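Long-range contact in deoxyribose-phosphate aldolase (Toxoplasma gondii, PDB 4EIV), which belongs to the deoxyribose-phosphate aldolase family and folds as a closed, eight-stranded alpha/beta (TIM) barrel: residues A[44-56]-A[70-84]. Numbering follows the deposited sequence.
Sequences VAAVCKIAAKDPA and IRQELVKSAPEVAGI
L74 drapes its two methyls over the small residues of helix 44-52: CD1 meets CB of A45 at 3.7 Å, while CD2 lies against CB of C48. Having CG anti to the backbone N (chi1 -178°) puts both methyls there. C48, buried and compact, is met by I70, L74 and V81, and more distantly by I84; its SG lies 3.9 Å from CD1 of I70, and its CB beside CG1 of V81. I70 and V44 cross at about a right angle, CG1 against CG1.

At A52 the two segments come close: its CB sits 3.4 Å from CG of E80, a tight fit that suits a bare methyl. E80 has CG tucked between its own N and carbonyl carbon (chi1 66°), and a bend at chi2 brings OE2 to a water shared with O of K49. No direct hydrogen bond crosses between the segments; a second water joins O of A52 to O of E80, and a third links NZ of K49 to OG of S77. I84 lays CG2 against CA of A52 and CD1 on CB of A51.

R71 braces 70-84 internally, NH2 reaching O of I84 in a nearly straight 2.7 Å bond and NH1 bonding O of V81; NH2 also forms a salt bridge to D115. Consecutive outer elements of the barrel thus meet, with C48, I70 and I84 all resting on V60 of strand 59-62 and helix 273-284 flanking helix 41-52 through V47 and I50.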
loop_
_atom_site.group_PDB
_atom_site.type_symbol
_atom_site.label_atom_id
_atom_site.label_comp_id
_atom_site.label_asym_id
_atom_site.label_seq_id
_atom_site.Cartn_x
_atom_site.Cartn_y
_atom_site.Cartn_z
ATOM N N VAL A 44 -8.340 -7.627 -28.150
ATOM C CA VAL A 44 -7.497 -6.700 -27.404
ATOM C C VAL A 44 -8.337 -5.531 -26.874
ATOM O O VAL A 44 -8.206 -5.147 -25.714
ATOM C CB VAL A 44 -6.278 -6.232 -28.241
ATOM C CG1 VAL A 44 -5.524 -5.099 -27.550
ATOM C CG2 VAL A 44 -5.351 -7.410 -28.514
ATOM N N ALA A 45 -9.232 -5.003 -27.705
ATOM C CA ALA A 45 -10.099 -3.918 -27.272
ATOM C C ALA A 45 -10.947 -4.348 -26.074
ATOM O O ALA A 45 -11.108 -3.591 -25.124
ATOM C CB ALA A 45 -11.004 -3.456 -28.421
ATOM N N ALA A 46 -11.492 -5.565 -26.120
ATOM C CA ALA A 46 -12.369 -6.045 -25.042
ATOM C C ALA A 46 -11.630 -6.112 -23.704
ATOM O O ALA A 46 -12.130 -5.686 -22.668
ATOM C CB ALA A 46 -12.968 -7.410 -25.398
ATOM N N VAL A 47 -10.415 -6.629 -23.743
ATOM C CA VAL A 47 -9.598 -6.735 -22.543
ATOM C C VAL A 47 -9.245 -5.343 -22.020
ATOM O O VAL A 47 -9.347 -5.072 -20.819
ATOM C CB VAL A 47 -8.322 -7.545 -22.844
ATOM C CG1 VAL A 47 -7.321 -7.405 -21.733
ATOM C CG2 VAL A 47 -8.681 -9.005 -23.101
ATOM N N CYS A 48 -8.825 -4.464 -22.923
ATOM C CA CYS A 48 -8.428 -3.107 -22.553
ATOM C C CYS A 48 -9.537 -2.288 -21.914
ATOM O O CYS A 48 -9.279 -1.503 -21.010
ATOM C CB CYS A 48 -7.868 -2.344 -23.755
ATOM S SG CYS A 48 -6.226 -2.888 -24.235
ATOM N N LYS A 49 -10.763 -2.472 -22.386
ATOM C CA LYS A 49 -11.896 -1.738 -21.839
ATOM C C LYS A 49 -12.143 -2.075 -20.375
ATOM O O LYS A 49 -12.392 -1.178 -19.567
ATOM C CB LYS A 49 -13.132 -1.982 -22.695
ATOM C CG LYS A 49 -13.046 -1.239 -24.019
ATOM C CD LYS A 49 -14.099 -1.674 -25.016
ATOM C CE LYS A 49 -13.869 -1.016 -26.369
ATOM N NZ LYS A 49 -14.801 -1.518 -27.420
ATOM N N ILE A 50 -12.056 -3.358 -20.026
ATOM C CA ILE A 50 -12.240 -3.783 -18.624
ATOM C C ILE A 50 -10.998 -3.384 -17.792
ATOM O O ILE A 50 -11.123 -2.950 -16.656
ATOM C CB ILE A 50 -12.563 -5.279 -18.488
ATOM C CG1 ILE A 50 -13.819 -5.618 -19.298
ATOM C CG2 ILE A 50 -12.709 -5.665 -17.009
ATOM C CD1 ILE A 50 -15.056 -4.821 -18.928
ATOM N N ALA A 51 -9.811 -3.484 -18.384
ATOM C CA ALA A 51 -8.583 -3.048 -17.714
ATOM C C ALA A 51 -8.617 -1.561 -17.334
ATOM O O ALA A 51 -8.261 -1.185 -16.219
ATOM C CB ALA A 51 -7.358 -3.314 -18.623
ATOM N N ALA A 52 -9.113 -0.733 -18.252
ATOM C CA ALA A 52 -9.083 0.712 -18.093
ATOM C C ALA A 52 -10.271 1.336 -17.374
ATOM O O ALA A 52 -10.224 2.522 -17.081
ATOM C CB ALA A 52 -8.899 1.383 -19.466
ATOM N N LYS A 53 -11.316 0.560 -17.094
ATOM C CA LYS A 53 -12.493 1.067 -16.384
ATOM C C LYS A 53 -12.072 1.539 -14.994
ATOM O O LYS A 53 -11.268 0.889 -14.333
ATOM C CB LYS A 53 -13.549 -0.034 -16.261
ATOM C CG LYS A 53 -14.883 0.426 -15.661
ATOM C CD LYS A 53 -15.910 -0.712 -15.705
ATOM C CE LYS A 53 -17.324 -0.270 -15.327
ATOM N NZ LYS A 53 -17.438 0.263 -13.956
ATOM N N ASP A 54 -12.656 2.634 -14.532
ATOM C CA ASP A 54 -12.276 3.215 -13.252
ATOM C C ASP A 54 -12.700 2.283 -12.094
ATOM O O ASP A 54 -13.841 1.839 -12.048
ATOM C CB ASP A 54 -12.941 4.596 -13.157
ATOM C CG ASP A 54 -12.399 5.462 -12.029
ATOM O OD1 ASP A 54 -11.886 4.940 -11.036
ATOM O OD2 ASP A 54 -12.549 6.705 -12.125
ATOM N N PRO A 55 -11.777 1.933 -11.177
ATOM C CA PRO A 55 -10.356 2.268 -11.105
ATOM C C PRO A 55 -9.526 1.367 -12.020
ATOM O O PRO A 55 -9.631 0.140 -11.975
ATOM C CB PRO A 55 -10.019 2.008 -9.639
ATOM C CG PRO A 55 -10.932 0.931 -9.242
ATOM C CD PRO A 55 -12.217 1.228 -9.955
ATOM N N ALA A 56 -8.695 1.993 -12.833
ATOM C CA ALA A 56 -7.889 1.258 -13.792
ATOM C C ALA A 56 -6.850 0.382 -13.124
ATOM O O ALA A 56 -6.296 0.724 -12.069
ATOM C CB ALA A 56 -7.187 2.219 -14.728
ATOM N N ILE A 70 -3.405 -0.114 -29.662
ATOM C CA ILE A 70 -3.897 0.424 -28.397
ATOM C C ILE A 70 -3.629 1.933 -28.248
ATOM O O ILE A 70 -4.535 2.713 -27.900
ATOM C CB ILE A 70 -3.265 -0.317 -27.197
ATOM C CG1 ILE A 70 -3.743 -1.769 -27.164
ATOM C CG2 ILE A 70 -3.631 0.420 -25.895
ATOM C CD1 ILE A 70 -2.930 -2.657 -26.214
ATOM N N ARG A 71 -2.393 2.338 -28.542
ATOM C CA ARG A 71 -1.937 3.708 -28.333
ATOM C C ARG A 71 -2.378 4.769 -29.340
ATOM O O ARG A 71 -2.451 5.955 -28.998
ATOM C CB ARG A 71 -0.415 3.736 -28.195
ATOM C CG ARG A 71 0.057 3.232 -26.840
ATOM C CD ARG A 71 -0.250 4.289 -25.782
ATOM N NE ARG A 71 0.143 3.925 -24.426
ATOM C CZ ARG A 71 -0.680 3.602 -23.420
ATOM N NH1 ARG A 71 -2.008 3.580 -23.553
ATOM N NH2 ARG A 71 -0.152 3.317 -22.241
ATOM N N GLN A 72 -2.581 4.388 -30.596
ATOM C CA GLN A 72 -2.961 5.362 -31.628
ATOM C C GLN A 72 -4.386 5.266 -32.123
ATOM O O GLN A 72 -4.950 6.267 -32.563
ATOM C CB GLN A 72 -2.070 5.226 -32.859
ATOM C CG GLN A 72 -0.772 5.985 -32.814
ATOM C CD GLN A 72 -0.199 6.159 -34.207
ATOM O OE1 GLN A 72 -0.439 5.334 -35.098
ATOM N NE2 GLN A 72 0.559 7.230 -34.409
ATOM N N GLU A 73 -4.948 4.048 -32.103
ATOM C CA GLU A 73 -6.286 3.766 -32.664
ATOM C C GLU A 73 -7.405 3.489 -31.655
ATOM O O GLU A 73 -8.402 4.206 -31.649
ATOM C CB GLU A 73 -6.213 2.602 -33.663
ATOM C CG GLU A 73 -7.547 2.314 -34.357
ATOM C CD GLU A 73 -7.449 1.271 -35.459
ATOM O OE1 GLU A 73 -6.324 0.973 -35.917
ATOM O OE2 GLU A 73 -8.508 0.756 -35.878
ATOM N N LEU A 74 -7.261 2.461 -30.814
ATOM C CA LEU A 74 -8.278 2.148 -29.798
ATOM C C LEU A 74 -8.680 3.355 -28.951
ATOM O O LEU A 74 -9.859 3.526 -28.623
ATOM C CB LEU A 74 -7.767 1.039 -28.881
ATOM C CG LEU A 74 -8.726 0.546 -27.790
ATOM C CD1 LEU A 74 -10.058 0.086 -28.357
ATOM C CD2 LEU A 74 -8.048 -0.579 -27.002
ATOM N N VAL A 75 -7.696 4.195 -28.636
ATOM C CA VAL A 75 -7.896 5.392 -27.818
ATOM C C VAL A 75 -8.942 6.364 -28.423
ATOM O O VAL A 75 -9.577 7.134 -27.691
ATOM C CB VAL A 75 -6.526 6.090 -27.537
ATOM C CG1 VAL A 75 -5.961 6.689 -28.813
ATOM C CG2 VAL A 75 -6.653 7.150 -26.442
ATOM N N LYS A 76 -9.149 6.294 -29.741
ATOM C CA LYS A 76 -10.166 7.120 -30.414
ATOM C C LYS A 76 -11.595 6.738 -30.009
ATOM O O LYS A 76 -12.477 7.592 -30.009
ATOM C CB LYS A 76 -10.042 7.031 -31.942
ATOM C CG LYS A 76 -8.728 7.530 -32.511
ATOM C CD LYS A 76 -8.681 7.267 -34.013
ATOM C CE LYS A 76 -7.358 7.676 -34.636
ATOM N NZ LYS A 76 -7.304 7.325 -36.086
ATOM N N SER A 77 -11.845 5.465 -29.706
ATOM C CA SER A 77 -13.176 5.027 -29.261
ATOM C C SER A 77 -13.227 4.791 -27.743
ATOM O O SER A 77 -14.273 4.967 -27.118
ATOM C CB SER A 77 -13.597 3.760 -30.008
ATOM O OG SER A 77 -12.677 2.705 -29.803
ATOM N N ALA A 78 -12.093 4.425 -27.155
ATOM C CA ALA A 78 -11.987 4.129 -25.725
ATOM C C ALA A 78 -10.869 4.981 -25.119
ATOM O O ALA A 78 -9.791 4.469 -24.815
ATOM C CB ALA A 78 -11.693 2.651 -25.531
ATOM N N PRO A 79 -11.127 6.291 -24.924
ATOM C CA PRO A 79 -10.084 7.205 -24.415
ATOM C C PRO A 79 -9.455 6.811 -23.071
ATOM O O PRO A 79 -8.315 7.197 -22.781
ATOM C CB PRO A 79 -10.814 8.556 -24.309
ATOM C CG PRO A 79 -12.233 8.232 -24.320
ATOM C CD PRO A 79 -12.414 6.985 -25.103
ATOM N N GLU A 80 -10.192 6.048 -22.271
ATOM C CA GLU A 80 -9.713 5.598 -20.975
ATOM C C GLU A 80 -8.477 4.719 -21.078
ATOM O O GLU A 80 -7.725 4.593 -20.107
ATOM C CB GLU A 80 -10.809 4.844 -20.196
ATOM C CG GLU A 80 -11.281 3.501 -20.770
ATOM C CD GLU A 80 -12.357 3.601 -21.853
ATOM O OE1 GLU A 80 -12.608 4.713 -22.395
ATOM O OE2 GLU A 80 -12.953 2.534 -22.163
ATOM N N VAL A 81 -8.252 4.108 -22.247
ATOM C CA VAL A 81 -7.099 3.221 -22.406
ATOM C C VAL A 81 -5.753 3.958 -22.296
ATOM O O VAL A 81 -4.721 3.335 -22.041
ATOM C CB VAL A 81 -7.160 2.334 -23.674
ATOM C CG1 VAL A 81 -8.454 1.512 -23.688
ATOM C CG2 VAL A 81 -6.965 3.126 -24.956
ATOM N N ALA A 82 -5.766 5.277 -22.464
ATOM C CA ALA A 82 -4.554 6.078 -22.283
ATOM C C ALA A 82 -4.055 5.962 -20.835
ATOM O O ALA A 82 -2.870 6.147 -20.561
ATOM C CB ALA A 82 -4.830 7.537 -22.626
ATOM N N GLY A 83 -4.967 5.619 -19.927
ATOM C CA GLY A 83 -4.680 5.524 -18.495
ATOM C C GLY A 83 -4.173 4.206 -17.949
ATOM O O GLY A 83 -4.073 4.049 -16.732
ATOM N N ILE A 84 -3.924 3.237 -18.821
ATOM C CA ILE A 84 -3.267 1.993 -18.411
ATOM C C ILE A 84 -1.960 1.918 -19.183
ATOM O O ILE A 84 -1.822 2.524 -20.246
ATOM C CB ILE A 84 -4.098 0.719 -18.664
ATOM C CG1 ILE A 84 -4.412 0.519 -20.155
ATOM C CG2 ILE A 84 -5.369 0.743 -17.815
ATOM C CD1 ILE A 84 -5.107 -0.819 -20.471
HETATM O O HOH W 1 -13.691 1.169 -19.927
HETATM O O HOH W 2 -13.709 0.239 -29.234
HETATM O O HOH W 3 -8.349 4.735 -17.421
#